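PDB 6KUA: cysteine hydrolase from Staphylococcus aureus, which hydrolyses nicotinamide to nicotinate and ammonia as a nicotinamidase of the isochorismatase family. Local coordinates for residues G28-N40 and L82-K94. Numbering follows the deposited sequence.
Sequences GQNIEDFIVSRIN and LYGKVGKLYETIK
Two neighbouring helices on one side of the parallel sheet in this isochorismatase-type alpha/beta fold, 32-44 and 84-93, pack nearly parallel, with 23° between the axes of residues 32-40 and 84-93 and 8.9 Å at their closest approach. The centre of the apolar packing is a knob-into-hole: Val86 sits among Glu32, Ile35, Val36 and Ile39, and its CG2 lies 3.7 Å from Ile35 CG2. Val36 and Val86 lie alongside with their side chains running opposite ways, CG2 against CG2. One turn on, Leu89 directs CD2 against Ile39 CG2 (3.7 Å) and also touches Val36 CG1, while the side-chain amide of Asn40 borders the same methyl. Ile39 CG2 further meets Ile93 CD1, carrying the apolar seam on to Ile93. Toward the sheet, Phe51 of strand 48-54 lies under both Ile39 and Val86.

Polar contacts gather at the N-terminal end of helix 84-93. Glu32, its CG trans to the backbone N (chi1 177°) and its chain extended, reaches across so that OE1 accepts a short, nearly straight hydrogen bond from Lys85 N (2.6 Å, 166°), which approaches OE1 from its anti side, a little out of the carboxylate plane. The same oxygen lies 3.3 Å from Gly84 CA, a tight approach to a residue of positive phi. The carboxylate of Glu32, close to the first turn, would be expected to interact favourably with the helix dipole. Gln29 CG rests near Tyr83 OH, while its NE2 is hydrogen-bonded to Ile16 O. On the solvent-exposed side, the extended Lys85 chain runs roughly perpendicular to Glu32: it rests its CB against Val36 CG2, carries its CG past Glu32 OE1, and ends in a salt bridge from NZ to the syn lone pair of Asp33 OD1, at 3.0 Å.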
ATOM      1  N   GLY A  28      15.643 -22.525 -15.623  1.00 43.41           N
ATOM      2  CA  GLY A  28      14.197 -22.375 -15.555  1.00 40.44           C
ATOM      3  C   GLY A  28      13.440 -23.543 -16.166  1.00 41.22           C
ATOM      4  O   GLY A  28      12.315 -23.843 -15.756  1.00 31.75           O
ATOM      5  N   GLN A  29      14.037 -24.204 -17.162  1.00 42.32           N
ATOM      6  CA  GLN A  29      13.437 -25.395 -17.747  1.00 38.44           C
ATOM      7  C   GLN A  29      13.542 -26.589 -16.808  1.00 41.96           C
ATOM      8  O   GLN A  29      12.687 -27.481 -16.847  1.00 46.24           O
ATOM      9  CB  GLN A  29      14.105 -25.715 -19.088  1.00 45.36           C
ATOM     10  CG  GLN A  29      14.080 -24.563 -20.091  1.00 49.89           C
ATOM     11  CD  GLN A  29      14.948 -24.814 -21.318  1.00 54.12           C
ATOM     12  OE1 GLN A  29      15.294 -25.957 -21.634  1.00 55.39           O
ATOM     13  NE2 GLN A  29      15.299 -23.741 -22.018  1.00 51.91           N
ATOM     14  N   ASN A  30      14.568 -26.623 -15.957  1.00 39.40           N
ATOM     15  CA  ASN A  30      14.754 -27.755 -15.055  1.00 43.79           C
ATOM     16  C   ASN A  30      13.784 -27.760 -13.878  1.00 38.67           C
ATOM     17  O   ASN A  30      13.769 -28.737 -13.128  1.00 41.34           O
ATOM     18  CB  ASN A  30      16.188 -27.776 -14.520  1.00 47.75           C
ATOM     19  CG  ASN A  30      17.221 -27.843 -15.626  1.00 52.90           C
ATOM     20  OD1 ASN A  30      17.242 -28.787 -16.415  1.00 57.79           O
ATOM     21  ND2 ASN A  30      18.095 -26.852 -15.677  1.00 55.20           N
ATOM     22  N   ILE A  31      12.987 -26.707 -13.684  1.00 35.34           N
ATOM     23  CA  ILE A  31      12.015 -26.691 -12.593  1.00 38.44           C
ATOM     24  C   ILE A  31      10.601 -27.009 -13.073  1.00 33.40           C
ATOM     25  O   ILE A  31       9.680 -27.112 -12.247  1.00 32.87           O
ATOM     26  CB  ILE A  31      12.052 -25.340 -11.847  1.00 32.41           C
ATOM     27  CG1 ILE A  31      11.398 -24.238 -12.678  1.00 28.99           C
ATOM     28  CG2 ILE A  31      13.474 -24.932 -11.543  1.00 31.96           C
ATOM     29  CD1 ILE A  31      11.482 -22.877 -12.028  1.00 29.84           C
ATOM     30  N   GLU A  32      10.415 -27.185 -14.386  1.00 32.42           N
ATOM     31  CA  GLU A  32       9.100 -27.427 -14.974  1.00 34.11           C
ATOM     32  C   GLU A  32       8.387 -28.604 -14.309  1.00 36.53           C
ATOM     33  O   GLU A  32       7.219 -28.500 -13.911  1.00 35.73           O
ATOM     34  CB  GLU A  32       9.276 -27.655 -16.483  1.00 38.02           C
ATOM     35  CG  GLU A  32       8.019 -27.998 -17.273  1.00 40.89           C
ATOM     36  CD  GLU A  32       8.319 -28.260 -18.750  1.00 48.19           C
ATOM     37  OE1 GLU A  32       7.460 -27.958 -19.614  1.00 45.84           O
ATOM     38  OE2 GLU A  32       9.427 -28.760 -19.049  1.00 48.39           O
ATOM     39  N   ASP A  33       9.080 -29.731 -14.162  1.00 35.45           N
ATOM     40  CA  ASP A  33       8.437 -30.909 -13.590  1.00 36.24           C
ATOM     41  C   ASP A  33       7.998 -30.659 -12.152  1.00 36.96           C
ATOM     42  O   ASP A  33       6.932 -31.126 -11.734  1.00 32.82           O
ATOM     43  CB  ASP A  33       9.381 -32.112 -13.655  1.00 36.75           C
ATOM     44  CG  ASP A  33       9.329 -32.839 -14.993  1.00 45.88           C
ATOM     45  OD1 ASP A  33       8.701 -32.327 -15.952  1.00 46.95           O
ATOM     46  OD2 ASP A  33       9.936 -33.934 -15.079  1.00 51.16           O
ATOM     47  N   PHE A  34       8.804 -29.923 -11.377  1.00 32.24           N
ATOM     48  CA  PHE A  34       8.451 -29.667  -9.983  1.00 30.81           C
ATOM     49  C   PHE A  34       7.255 -28.726  -9.871  1.00 26.57           C
ATOM     50  O   PHE A  34       6.388 -28.909  -9.011  1.00 27.87           O
ATOM     51  CB  PHE A  34       9.653 -29.093  -9.240  1.00 33.07           C
ATOM     52  CG  PHE A  34       9.421 -28.899  -7.770  1.00 30.24           C
ATOM     53  CD1 PHE A  34       8.926 -27.694  -7.282  1.00 28.96           C
ATOM     54  CD2 PHE A  34       9.702 -29.919  -6.877  1.00 32.60           C
ATOM     55  CE1 PHE A  34       8.719 -27.510  -5.923  1.00 27.63           C
ATOM     56  CE2 PHE A  34       9.497 -29.747  -5.517  1.00 34.36           C
ATOM     57  CZ  PHE A  34       9.004 -28.539  -5.040  1.00 31.92           C
ATOM     58  N   ILE A  35       7.197 -27.712 -10.724  1.00 28.74           N
ATOM     59  CA  ILE A  35       6.075 -26.780 -10.688  1.00 30.08           C
ATOM     60  C   ILE A  35       4.774 -27.492 -11.056  1.00 31.26           C
ATOM     61  O   ILE A  35       3.744 -27.314 -10.390  1.00 29.31           O
ATOM     62  CB  ILE A  35       6.368 -25.581 -11.607  1.00 24.39           C
ATOM     63  CG1 ILE A  35       7.534 -24.752 -11.048  1.00 25.12           C
ATOM     64  CG2 ILE A  35       5.154 -24.704 -11.753  1.00 25.32           C
ATOM     65  CD1 ILE A  35       7.805 -23.496 -11.851  1.00 30.31           C
ATOM     66  N   VAL A  36       4.810 -28.318 -12.111  1.00 32.88           N
ATOM     67  CA  VAL A  36       3.640 -29.089 -12.530  1.00 30.82           C
ATOM     68  C   VAL A  36       3.126 -29.930 -11.374  1.00 31.84           C
ATOM     69  O   VAL A  36       1.915 -30.005 -11.121  1.00 31.86           O
ATOM     70  CB  VAL A  36       3.989 -29.961 -13.758  1.00 31.22           C
ATOM     71  CG1 VAL A  36       2.903 -30.979 -14.040  1.00 27.87           C
ATOM     72  CG2 VAL A  36       4.243 -29.092 -14.984  1.00 29.57           C
ATOM     73  N   SER A  37       4.034 -30.547 -10.624  1.00 30.64           N
ATOM     74  CA  SER A  37       3.590 -31.347  -9.500  1.00 28.65           C
ATOM     75  C   SER A  37       3.126 -30.499  -8.319  1.00 33.00           C
ATOM     76  O   SER A  37       2.325 -30.983  -7.513  1.00 28.02           O
ATOM     77  CB  SER A  37       4.699 -32.316  -9.076  1.00 34.94           C
ATOM     78  OG  SER A  37       5.544 -31.746  -8.099  1.00 41.97           O
ATOM     79  N   ARG A  38       3.589 -29.253  -8.184  1.00 30.56           N
ATOM     80  CA  ARG A  38       3.035 -28.422  -7.115  1.00 32.07           C
ATOM     81  C   ARG A  38       1.618 -27.986  -7.461  1.00 25.79           C
ATOM     82  O   ARG A  38       0.744 -27.940  -6.589  1.00 30.62           O
ATOM     83  CB  ARG A  38       3.915 -27.191  -6.852  1.00 28.30           C
ATOM     84  CG  ARG A  38       5.333 -27.484  -6.389  1.00 31.69           C
ATOM     85  CD  ARG A  38       5.389 -28.525  -5.283  1.00 34.78           C
ATOM     86  NE  ARG A  38       4.709 -28.055  -4.085  1.00 34.71           N
ATOM     87  CZ  ARG A  38       3.969 -28.817  -3.289  1.00 34.20           C
ATOM     88  NH1 ARG A  38       3.813 -30.111  -3.558  1.00 31.21           N
ATOM     89  NH2 ARG A  38       3.385 -28.279  -2.226  1.00 31.51           N
ATOM     90  N   ILE A  39       1.379 -27.673  -8.735  1.00 28.01           N
ATOM     91  CA  ILE A  39       0.044 -27.285  -9.180  1.00 28.58           C
ATOM     92  C   ILE A  39      -0.938 -28.425  -8.942  1.00 30.42           C
ATOM     93  O   ILE A  39      -2.035 -28.223  -8.409  1.00 30.85           O
ATOM     94  CB  ILE A  39       0.077 -26.858 -10.660  1.00 28.26           C
ATOM     95  CG1 ILE A  39       0.958 -25.621 -10.832  1.00 27.17           C
ATOM     96  CG2 ILE A  39      -1.335 -26.574 -11.181  1.00 23.98           C
ATOM     97  CD1 ILE A  39       1.248 -25.285 -12.275  1.00 27.38           C
ATOM     98  N   ASN A  40      -0.542 -29.647  -9.307  1.00 33.40           N
ATOM     99  CA  ASN A  40      -1.418 -30.793  -9.092  1.00 31.15           C
ATOM    100  C   ASN A  40      -1.679 -31.014  -7.613  1.00 33.29           C
ATOM    101  O   ASN A  40      -2.799 -31.361  -7.221  1.00 33.69           O
ATOM    102  CB  ASN A  40      -0.813 -32.044  -9.725  1.00 29.49           C
ATOM    103  CG  ASN A  40      -1.005 -32.074 -11.225  1.00 33.03           C
ATOM    104  OD1 ASN A  40      -2.083 -31.774 -11.718  1.00 36.47           O
ATOM    105  ND2 ASN A  40       0.041 -32.424 -11.959  1.00 33.32           N
ATOM    106  N   LEU A  82       2.283 -19.183 -20.844  1.00 39.88           N
ATOM    107  CA  LEU A  82       2.963 -20.035 -19.878  1.00 43.21           C
ATOM    108  C   LEU A  82       3.779 -21.108 -20.594  1.00 40.42           C
ATOM    109  O   LEU A  82       3.421 -21.584 -21.672  1.00 40.77           O
ATOM    110  CB  LEU A  82       1.950 -20.671 -18.924  1.00 36.69           C
ATOM    111  CG  LEU A  82       1.254 -19.699 -17.963  1.00 37.83           C
ATOM    112  CD1 LEU A  82       0.041 -20.349 -17.325  1.00 36.54           C
ATOM    113  CD2 LEU A  82       2.209 -19.219 -16.889  1.00 33.45           C
ATOM    114  N   TYR A  83       4.889 -21.488 -19.982  1.00 38.30           N
ATOM    115  CA  TYR A  83       5.849 -22.364 -20.630  1.00 39.03           C
ATOM    116  C   TYR A  83       5.460 -23.833 -20.486  1.00 39.13           C
ATOM    117  O   TYR A  83       5.132 -24.293 -19.391  1.00 37.83           O
ATOM    118  CB  TYR A  83       7.240 -22.140 -20.041  1.00 38.65           C
ATOM    119  CG  TYR A  83       8.284 -23.034 -20.652  1.00 37.55           C
ATOM    120  CD1 TYR A  83       8.832 -22.731 -21.892  1.00 45.68           C
ATOM    121  CD2 TYR A  83       8.702 -24.183 -20.011  1.00 37.83           C
ATOM    122  CE1 TYR A  83       9.778 -23.540 -22.473  1.00 43.35           C
ATOM    123  CE2 TYR A  83       9.648 -25.009 -20.582  1.00 46.42           C
ATOM    124  CZ  TYR A  83      10.183 -24.678 -21.821  1.00 47.47           C
ATOM    125  OH  TYR A  83      11.133 -25.477 -22.416  1.00 53.45           O
ATOM    126  N   GLY A  84       5.501 -24.560 -21.604  1.00 42.34           N
ATOM    127  CA  GLY A  84       5.663 -26.009 -21.590  1.00 41.23           C
ATOM    128  C   GLY A  84       4.526 -26.749 -20.923  1.00 38.69           C
ATOM    129  O   GLY A  84       3.346 -26.446 -21.125  1.00 40.56           O
ATOM    130  N   LYS A  85       4.888 -27.747 -20.111  1.00 36.72           N
ATOM    131  CA  LYS A  85       3.884 -28.530 -19.397  1.00 36.40           C
ATOM    132  C   LYS A  85       3.077 -27.685 -18.419  1.00 38.57           C
ATOM    133  O   LYS A  85       1.914 -28.002 -18.143  1.00 34.88           O
ATOM    134  CB  LYS A  85       4.542 -29.690 -18.660  1.00 36.13           C
ATOM    135  CG  LYS A  85       5.244 -30.679 -19.573  1.00 42.76           C
ATOM    136  CD  LYS A  85       5.983 -31.732 -18.759  1.00 42.55           C
ATOM    137  CE  LYS A  85       7.051 -32.419 -19.596  1.00 53.14           C
ATOM    138  NZ  LYS A  85       7.951 -33.249 -18.745  1.00 60.00           N
ATOM    139  N   VAL A  86       3.663 -26.617 -17.873  1.00 36.84           N
ATOM    140  CA  VAL A  86       2.893 -25.745 -16.991  1.00 34.89           C
ATOM    141  C   VAL A  86       1.789 -25.053 -17.779  1.00 32.55           C
ATOM    142  O   VAL A  86       0.629 -25.015 -17.357  1.00 30.32           O
ATOM    143  CB  VAL A  86       3.816 -24.732 -16.287  1.00 33.25           C
ATOM    144  CG1 VAL A  86       2.994 -23.659 -15.588  1.00 27.03           C
ATOM    145  CG2 VAL A  86       4.738 -25.447 -15.307  1.00 24.69           C
ATOM    146  N   GLY A  87       2.131 -24.521 -18.950  1.00 34.61           N
ATOM    147  CA  GLY A  87       1.122 -23.909 -19.803  1.00 36.86           C
ATOM    148  C   GLY A  87       0.067 -24.892 -20.276  1.00 39.39           C
ATOM    149  O   GLY A  87      -1.112 -24.546 -20.383  1.00 38.70           O
ATOM    150  N   LYS A  88       0.478 -26.135 -20.559  1.00 35.98           N
ATOM    151  CA  LYS A  88      -0.476 -27.174 -20.935  1.00 40.47           C
ATOM    152  C   LYS A  88      -1.457 -27.450 -19.806  1.00 42.41           C
ATOM    153  O   LYS A  88      -2.677 -27.474 -20.016  1.00 42.07           O
ATOM    154  CB  LYS A  88       0.261 -28.464 -21.309  1.00 41.17           C
ATOM    155  CG  LYS A  88       1.070 -28.401 -22.588  1.00 44.80           C
ATOM    156  CD  LYS A  88       1.227 -29.789 -23.213  1.00 45.30           C
ATOM    157  CE  LYS A  88       1.990 -30.747 -22.292  1.00 49.43           C
ATOM    158  NZ  LYS A  88       3.249 -31.283 -22.914  1.00 42.77           N
ATOM    159  N   LEU A  89      -0.932 -27.687 -18.596  1.00 39.00           N
ATOM    160  CA  LEU A  89      -1.794 -27.939 -17.447  1.00 33.77           C
ATOM    161  C   LEU A  89      -2.751 -26.775 -17.223  1.00 37.38           C
ATOM    162  O   LEU A  89      -3.937 -26.985 -16.940  1.00 40.70           O
ATOM    163  CB  LEU A  89      -0.941 -28.197 -16.203  1.00 35.17           C
ATOM    164  CG  LEU A  89      -1.620 -28.520 -14.874  1.00 32.71           C
ATOM    165  CD1 LEU A  89      -2.705 -29.575 -15.058  1.00 35.91           C
ATOM    166  CD2 LEU A  89      -0.586 -28.988 -13.859  1.00 33.12           C
ATOM    167  N   TYR A  90      -2.264 -25.542 -17.389  1.00 31.91           N
ATOM    168  CA  TYR A  90      -3.102 -24.377 -17.128  1.00 35.45           C
ATOM    169  C   TYR A  90      -4.316 -24.352 -18.049  1.00 37.30           C
ATOM    170  O   TYR A  90      -5.424 -24.025 -17.608  1.00 36.86           O
ATOM    171  CB  TYR A  90      -2.284 -23.091 -17.278  1.00 31.07           C
ATOM    172  CG  TYR A  90      -3.132 -21.827 -17.239  1.00 35.52           C
ATOM    173  CD1 TYR A  90      -3.589 -21.307 -16.029  1.00 31.87           C
ATOM    174  CD2 TYR A  90      -3.482 -21.159 -18.409  1.00 35.98           C
ATOM    175  CE1 TYR A  90      -4.375 -20.160 -15.987  1.00 33.01           C
ATOM    176  CE2 TYR A  90      -4.262 -20.009 -18.375  1.00 35.73           C
ATOM    177  CZ  TYR A  90      -4.701 -19.514 -17.164  1.00 34.04           C
ATOM    178  OH  TYR A  90      -5.472 -18.375 -17.117  1.00 36.50           O
ATOM    179  N   GLU A  91      -4.131 -24.707 -19.328  1.00 38.76           N
ATOM    180  CA  GLU A  91      -5.256 -24.733 -20.264  1.00 40.82           C
ATOM    181  C   GLU A  91      -6.385 -25.639 -19.780  1.00 38.55           C
ATOM    182  O   GLU A  91      -7.560 -25.334 -20.008  1.00 44.21           O
ATOM    183  CB  GLU A  91      -4.790 -25.179 -21.656  1.00 43.86           C
ATOM    184  CG  GLU A  91      -3.725 -24.294 -22.298  1.00 42.21           C
ATOM    185  CD  GLU A  91      -4.057 -22.804 -22.243  1.00 51.82           C
ATOM    186  OE1 GLU A  91      -3.119 -21.989 -22.039  1.00 51.83           O
ATOM    187  OE2 GLU A  91      -5.251 -22.452 -22.401  1.00 51.02           O
ATOM    188  N   THR A  92      -6.062 -26.736 -19.101  1.00 39.73           N
ATOM    189  CA  THR A  92      -7.091 -27.669 -18.651  1.00 37.53           C
ATOM    190  C   THR A  92      -7.706 -27.314 -17.301  1.00 40.33           C
ATOM    191  O   THR A  92      -8.681 -27.962 -16.908  1.00 41.12           O
ATOM    192  CB  THR A  92      -6.538 -29.099 -18.561  1.00 37.23           C
ATOM    193  OG1 THR A  92      -5.963 -29.311 -17.268  1.00 43.87           O
ATOM    194  CG2 THR A  92      -5.486 -29.350 -19.630  1.00 40.13           C
ATOM    195  N   ILE A  93      -7.173 -26.334 -16.566  1.00 38.40           N
ATOM    196  CA  ILE A  93      -7.733 -25.977 -15.266  1.00 35.92           C
ATOM    197  C   ILE A  93      -8.121 -24.507 -15.167  1.00 33.96           C
ATOM    198  O   ILE A  93      -8.666 -24.092 -14.139  1.00 32.30           O
ATOM    199  CB  ILE A  93      -6.788 -26.361 -14.102  1.00 36.45           C
ATOM    200  CG1 ILE A  93      -5.434 -25.643 -14.207  1.00 34.95           C
ATOM    201  CG2 ILE A  93      -6.573 -27.865 -14.040  1.00 32.60           C
ATOM    202  CD1 ILE A  93      -4.578 -25.812 -12.959  1.00 28.10           C
ATOM    203  N   LYS A  94      -7.905 -23.715 -16.216  1.00 33.75           N
ATOM    204  CA  LYS A  94      -8.017 -22.265 -16.075  1.00 37.33           C
ATOM    205  C   LYS A  94      -9.435 -21.781 -15.773  1.00 40.96           C
ATOM    206  O   LYS A  94      -9.589 -20.676 -15.240  1.00 39.21           O
ATOM    207  CB  LYS A  94      -7.492 -21.573 -17.327  1.00 36.48           C
ATOM    208  CG  LYS A  94      -7.996 -22.160 -18.628  1.00 41.61           C
ATOM    209  CD  LYS A  94      -7.477 -21.358 -19.806  1.00 40.32           C
ATOM    210  CE  LYS A  94      -8.527 -21.219 -20.890  1.00 46.29           C
ATOM    211  NZ  LYS A  94      -7.936 -20.679 -22.141  1.00 45.02           N
TER